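Long-range contact in putative metal resistance protein (Proteus mirabilis, PDB 6C29), which probably transfers electrons across the inner membrane to reduce disulfides of periplasmic partner proteins, its N-terminal periplasmic part being the one present here: residues A[185-196]-A[208-219]. Residues are numbered along the deposited sequence; the frame is centred on the assembly and turned at random. Where two conformers were deposited one is given.
Sequences LDPPQGMLYGIP and TVDVTDDWGDAA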
loop_
_atom_site.group_PDB
_atom_site.type_symbol
_atom_site.label_atom_id
_atom_site.label_comp_id
_atom_site.label_asym_id
_atom_site.label_seq_id
_atom_site.Cartn_x
_atom_site.Cartn_y
_atom_site.Cartn_z
ATOM N N LEU A 185 -0.401 8.480 5.479
ATOM C CA LEU A 185 -1.460 8.181 6.451
ATOM C C LEU A 185 -2.681 7.515 5.842
ATOM O O LEU A 185 -3.049 7.800 4.715
ATOM C CB LEU A 185 -1.897 9.469 7.165
ATOM C CG LEU A 185 -0.833 10.120 8.038
ATOM C CD1 LEU A 185 -0.274 11.365 7.406
ATOM C CD2 LEU A 185 -1.401 10.434 9.344
ATOM N N ASP A 186 -3.313 6.636 6.630
ATOM C CA ASP A 186 -4.590 6.014 6.327
ATOM C C ASP A 186 -5.710 6.781 7.034
ATOM O O ASP A 186 -5.827 6.692 8.263
ATOM C CB ASP A 186 -4.608 4.559 6.800
ATOM C CG ASP A 186 -3.492 3.724 6.176
ATOM O OD1 ASP A 186 -3.619 3.381 4.992
ATOM O OD2 ASP A 186 -2.524 3.395 6.868
ATOM N N PRO A 187 -6.556 7.507 6.296
ATOM C CA PRO A 187 -7.641 8.235 6.981
ATOM C C PRO A 187 -8.752 7.314 7.439
ATOM O O PRO A 187 -8.996 6.254 6.827
ATOM C CB PRO A 187 -8.140 9.222 5.918
ATOM C CG PRO A 187 -7.759 8.619 4.598
ATOM C CD PRO A 187 -6.560 7.714 4.834
ATOM N N PRO A 188 -9.439 7.698 8.528
ATOM C CA PRO A 188 -10.633 6.939 8.898
ATOM C C PRO A 188 -11.687 7.029 7.821
ATOM O O PRO A 188 -11.676 7.958 7.008
ATOM C CB PRO A 188 -11.108 7.619 10.195
ATOM C CG PRO A 188 -9.946 8.357 10.713
ATOM C CD PRO A 188 -9.147 8.774 9.492
ATOM N N GLN A 189 -12.582 6.050 7.804
ATOM C CA GLN A 189 -13.670 6.023 6.846
ATOM C C GLN A 189 -14.441 7.334 6.904
ATOM O O GLN A 189 -14.748 7.833 7.978
ATOM C CB GLN A 189 -14.585 4.832 7.146
ATOM C CG GLN A 189 -15.715 4.594 6.160
ATOM C CD GLN A 189 -16.600 3.427 6.583
ATOM O OE1 GLN A 189 -16.277 2.697 7.523
ATOM N NE2 GLN A 189 -17.733 3.265 5.910
ATOM N N GLY A 190 -14.665 7.925 5.744
ATOM C CA GLY A 190 -15.433 9.146 5.655
ATOM C C GLY A 190 -14.578 10.394 5.728
ATOM O O GLY A 190 -15.076 11.495 5.501
HETATM N N MSE A 191 -13.298 10.232 6.062
HETATM C CA MSE A 191 -12.414 11.383 6.274
HETATM C C MSE A 191 -11.365 11.510 5.174
HETATM O O MSE A 191 -10.953 10.521 4.567
HETATM C CB MSE A 191 -11.702 11.289 7.621
HETATM C CG MSE A 191 -12.616 11.044 8.784
HETATM SE SE MSE A 191 -13.881 12.503 9.017
HETATM C CE MSE A 191 -14.990 11.668 10.393
ATOM N N LEU A 192 -10.951 12.751 4.936
ATOM C CA LEU A 192 -9.866 13.061 4.029
ATOM C C LEU A 192 -8.752 13.734 4.803
ATOM O O LEU A 192 -9.019 14.625 5.626
ATOM C CB LEU A 192 -10.335 13.997 2.917
ATOM C CG LEU A 192 -11.507 13.523 2.064
ATOM C CD1 LEU A 192 -11.867 14.597 1.053
ATOM C CD2 LEU A 192 -11.148 12.215 1.390
ATOM N N TYR A 193 -7.519 13.326 4.529
ATOM C CA TYR A 193 -6.347 13.994 5.075
ATOM C C TYR A 193 -5.653 14.850 4.029
ATOM O O TYR A 193 -5.498 14.443 2.907
ATOM C CB TYR A 193 -5.365 12.973 5.624
ATOM C CG TYR A 193 -5.714 12.356 6.933
ATOM C CD1 TYR A 193 -6.720 12.859 7.739
ATOM C CD2 TYR A 193 -5.029 11.254 7.359
ATOM C CE1 TYR A 193 -7.008 12.257 8.975
ATOM C CE2 TYR A 193 -5.295 10.656 8.566
ATOM C CZ TYR A 193 -6.273 11.150 9.365
ATOM O OH TYR A 193 -6.502 10.496 10.560
ATOM N N GLY A 194 -5.234 16.035 4.415
ATOM C CA GLY A 194 -4.441 16.867 3.543
ATOM C C GLY A 194 -2.981 16.456 3.481
ATOM O O GLY A 194 -2.597 15.392 4.008
ATOM N N ILE A 195 -2.157 17.280 2.817
ATOM C CA ILE A 195 -0.721 17.032 2.692
ATOM C C ILE A 195 -0.073 17.215 4.073
ATOM O O ILE A 195 -0.182 18.303 4.658
ATOM C CB ILE A 195 -0.078 17.978 1.670
ATOM C CG1 ILE A 195 -0.800 17.829 0.322
ATOM C CG2 ILE A 195 1.397 17.696 1.555
ATOM C CD1 ILE A 195 -0.373 18.869 -0.680
ATOM N N PRO A 196 0.601 16.172 4.594
ATOM C CA PRO A 196 1.240 16.298 5.913
ATOM C C PRO A 196 2.316 17.355 5.914
ATOM O O PRO A 196 3.069 17.436 4.953
ATOM C CB PRO A 196 1.868 14.922 6.149
ATOM C CG PRO A 196 1.151 14.012 5.254
ATOM C CD PRO A 196 0.750 14.799 4.057
ATOM N N THR A 208 1.651 17.884 11.154
ATOM C CA THR A 208 0.297 18.398 11.207
ATOM C C THR A 208 -0.398 18.069 9.897
ATOM O O THR A 208 0.199 18.130 8.811
ATOM C CB THR A 208 0.266 19.909 11.484
ATOM O OG1 THR A 208 0.708 20.623 10.330
ATOM C CG2 THR A 208 1.172 20.242 12.671
ATOM N N VAL A 209 -1.659 17.656 10.021
ATOM C CA VAL A 209 -2.481 17.205 8.896
ATOM C C VAL A 209 -3.873 17.852 9.007
ATOM O O VAL A 209 -4.531 17.720 10.034
ATOM C CB VAL A 209 -2.643 15.659 8.903
ATOM C CG1 VAL A 209 -3.436 15.216 7.704
ATOM C CG2 VAL A 209 -1.293 14.974 8.936
ATOM N N ASP A 210 -4.307 18.582 7.981
ATOM C CA ASP A 210 -5.670 19.100 7.937
ATOM C C ASP A 210 -6.631 17.970 7.600
ATOM O O ASP A 210 -6.331 17.118 6.770
ATOM C CB ASP A 210 -5.818 20.211 6.896
ATOM C CG ASP A 210 -5.054 21.466 7.264
ATOM O OD1 ASP A 210 -4.924 21.758 8.477
ATOM O OD2 ASP A 210 -4.567 22.147 6.330
ATOM N N VAL A 211 -7.758 17.940 8.288
ATOM C CA VAL A 211 -8.752 16.898 8.092
ATOM C C VAL A 211 -10.084 17.468 7.622
ATOM O O VAL A 211 -10.519 18.523 8.093
ATOM C CB VAL A 211 -8.960 16.098 9.402
ATOM C CG1 VAL A 211 -9.864 14.896 9.153
ATOM C CG2 VAL A 211 -7.643 15.653 9.975
ATOM N N THR A 212 -10.715 16.792 6.664
ATOM C CA THR A 212 -12.075 17.139 6.266
ATOM C C THR A 212 -12.925 15.874 6.134
ATOM O O THR A 212 -12.401 14.762 6.101
ATOM C CB THR A 212 -12.134 17.914 4.933
ATOM O OG1 THR A 212 -11.750 17.065 3.849
ATOM C CG2 THR A 212 -11.246 19.152 4.969
ATOM N N ASP A 213 -14.241 16.046 6.048
ATOM C CA ASP A 213 -15.107 14.940 5.687
ATOM C C ASP A 213 -15.005 14.712 4.188
ATOM O O ASP A 213 -14.250 15.409 3.504
ATOM C CB ASP A 213 -16.556 15.216 6.127
ATOM C CG ASP A 213 -17.173 16.453 5.466
ATOM O OD1 ASP A 213 -16.677 16.946 4.432
ATOM O OD2 ASP A 213 -18.185 16.944 6.001
ATOM N N ASP A 214 -15.772 13.755 3.671
ATOM C CA ASP A 214 -15.678 13.390 2.257
ATOM C C ASP A 214 -16.070 14.517 1.304
ATOM O O ASP A 214 -15.877 14.382 0.097
ATOM C CB ASP A 214 -16.560 12.174 1.936
ATOM C CG ASP A 214 -15.913 10.843 2.302
ATOM O OD1 ASP A 214 -14.666 10.713 2.253
ATOM O OD2 ASP A 214 -16.676 9.909 2.613
ATOM N N TRP A 215 -16.641 15.605 1.822
ATOM C CA TRP A 215 -17.090 16.680 0.944
ATOM C C TRP A 215 -16.288 17.972 1.091
ATOM O O TRP A 215 -16.666 19.000 0.533
ATOM C CB TRP A 215 -18.567 16.959 1.181
ATOM C CG TRP A 215 -19.400 15.731 0.937
ATOM C CD1 TRP A 215 -19.834 15.251 -0.271
ATOM C CD2 TRP A 215 -19.929 14.848 1.932
ATOM N NE1 TRP A 215 -20.581 14.112 -0.084
ATOM C CE2 TRP A 215 -20.658 13.847 1.259
ATOM C CE3 TRP A 215 -19.852 14.804 3.325
ATOM C CZ2 TRP A 215 -21.303 12.814 1.936
ATOM C CZ3 TRP A 215 -20.492 13.777 3.994
ATOM C CH2 TRP A 215 -21.209 12.798 3.300
ATOM N N GLY A 216 -15.189 17.916 1.839
ATOM C CA GLY A 216 -14.256 19.030 1.921
ATOM C C GLY A 216 -14.536 20.034 3.023
ATOM O O GLY A 216 -13.836 21.044 3.132
ATOM N N ASP A 217 -15.545 19.761 3.844
ATOM C CA ASP A 217 -15.872 20.638 4.965
ATOM C C ASP A 217 -15.142 20.181 6.223
ATOM O O ASP A 217 -14.670 19.044 6.290
ATOM C CB ASP A 217 -17.382 20.663 5.214
ATOM C CG ASP A 217 -18.161 21.227 4.038
ATOM O OD1 ASP A 217 -17.657 22.164 3.378
ATOM O OD2 ASP A 217 -19.276 20.728 3.770
ATOM N N ALA A 218 -15.090 21.060 7.222
ATOM C CA ALA A 218 -14.392 20.789 8.480
ATOM C C ALA A 218 -14.840 19.456 9.039
ATOM O O ALA A 218 -16.027 19.183 9.129
ATOM C CB ALA A 218 -14.648 21.901 9.488
ATOM N N ALA A 219 -13.886 18.607 9.387
ATOM C CA ALA A 219 -14.229 17.279 9.861
ATOM C C ALA A 219 -14.781 17.325 11.265
ATOM O O ALA A 219 -14.415 18.192 12.062
ATOM C CB ALA A 219 -13.008 16.380 9.820
HETATM O O HOH W 1 -2.443 19.298 5.859
#
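L192 and T212 form an antiparallel hydrogen-bonded pair, with L192 N giving a short, nearly straight bond to T212 O (2.7 Å, 172° at the hydrogen) and T212 N returning one to L192 O. G194 N to D210 O, at 2.8 Å, carries the pairing one step further. At the next step a water bridges I195 O and D210 N, donating to the first and accepting from the second; direct pairing resumes between T208 and Q197. On the face that bears Y193, V209 and V211, the tyrosine packs against both valines: V209 CG1 meets Y193 CB at 3.6 Å, while V211 lies alongside the ring, pointing the same way, with CG1 at the ring's edge and CG2 3.6 Å from Y193 CE1. P187 CB sits over the centre of one ring face, and L167 and I244 also touch this side chain. Further along, V209 CG2 fills the corner between L185 CD1 and P196.

These two strands form the beta hairpin at the edge of a four-stranded antiparallel sheet in the second of two tandem immunoglobulin-fold domains; 191-201 is one of its two edge strands, and 204-213 pairs on its far side with 166-173. On the other face, L192 crosses T212 at a slant, its CB 3.5 Å from T212 OG1, and rests CD1 against D213 O. That carbonyl is already in use: set between the backbone N and the carbonyl carbon (chi1 68°), T212 OG1 donates to D213 O at 3.0 Å. In the turn that follows, D213 OD1 accepts from W215 N, forming an Asx turn, and from D217 N, the two arriving from opposite faces of the carboxylate and pinning the type I turn 213-216. Selenomethionine M191 bends at chi2 (-62°) to lay SE 4.1 Å from A219 CB.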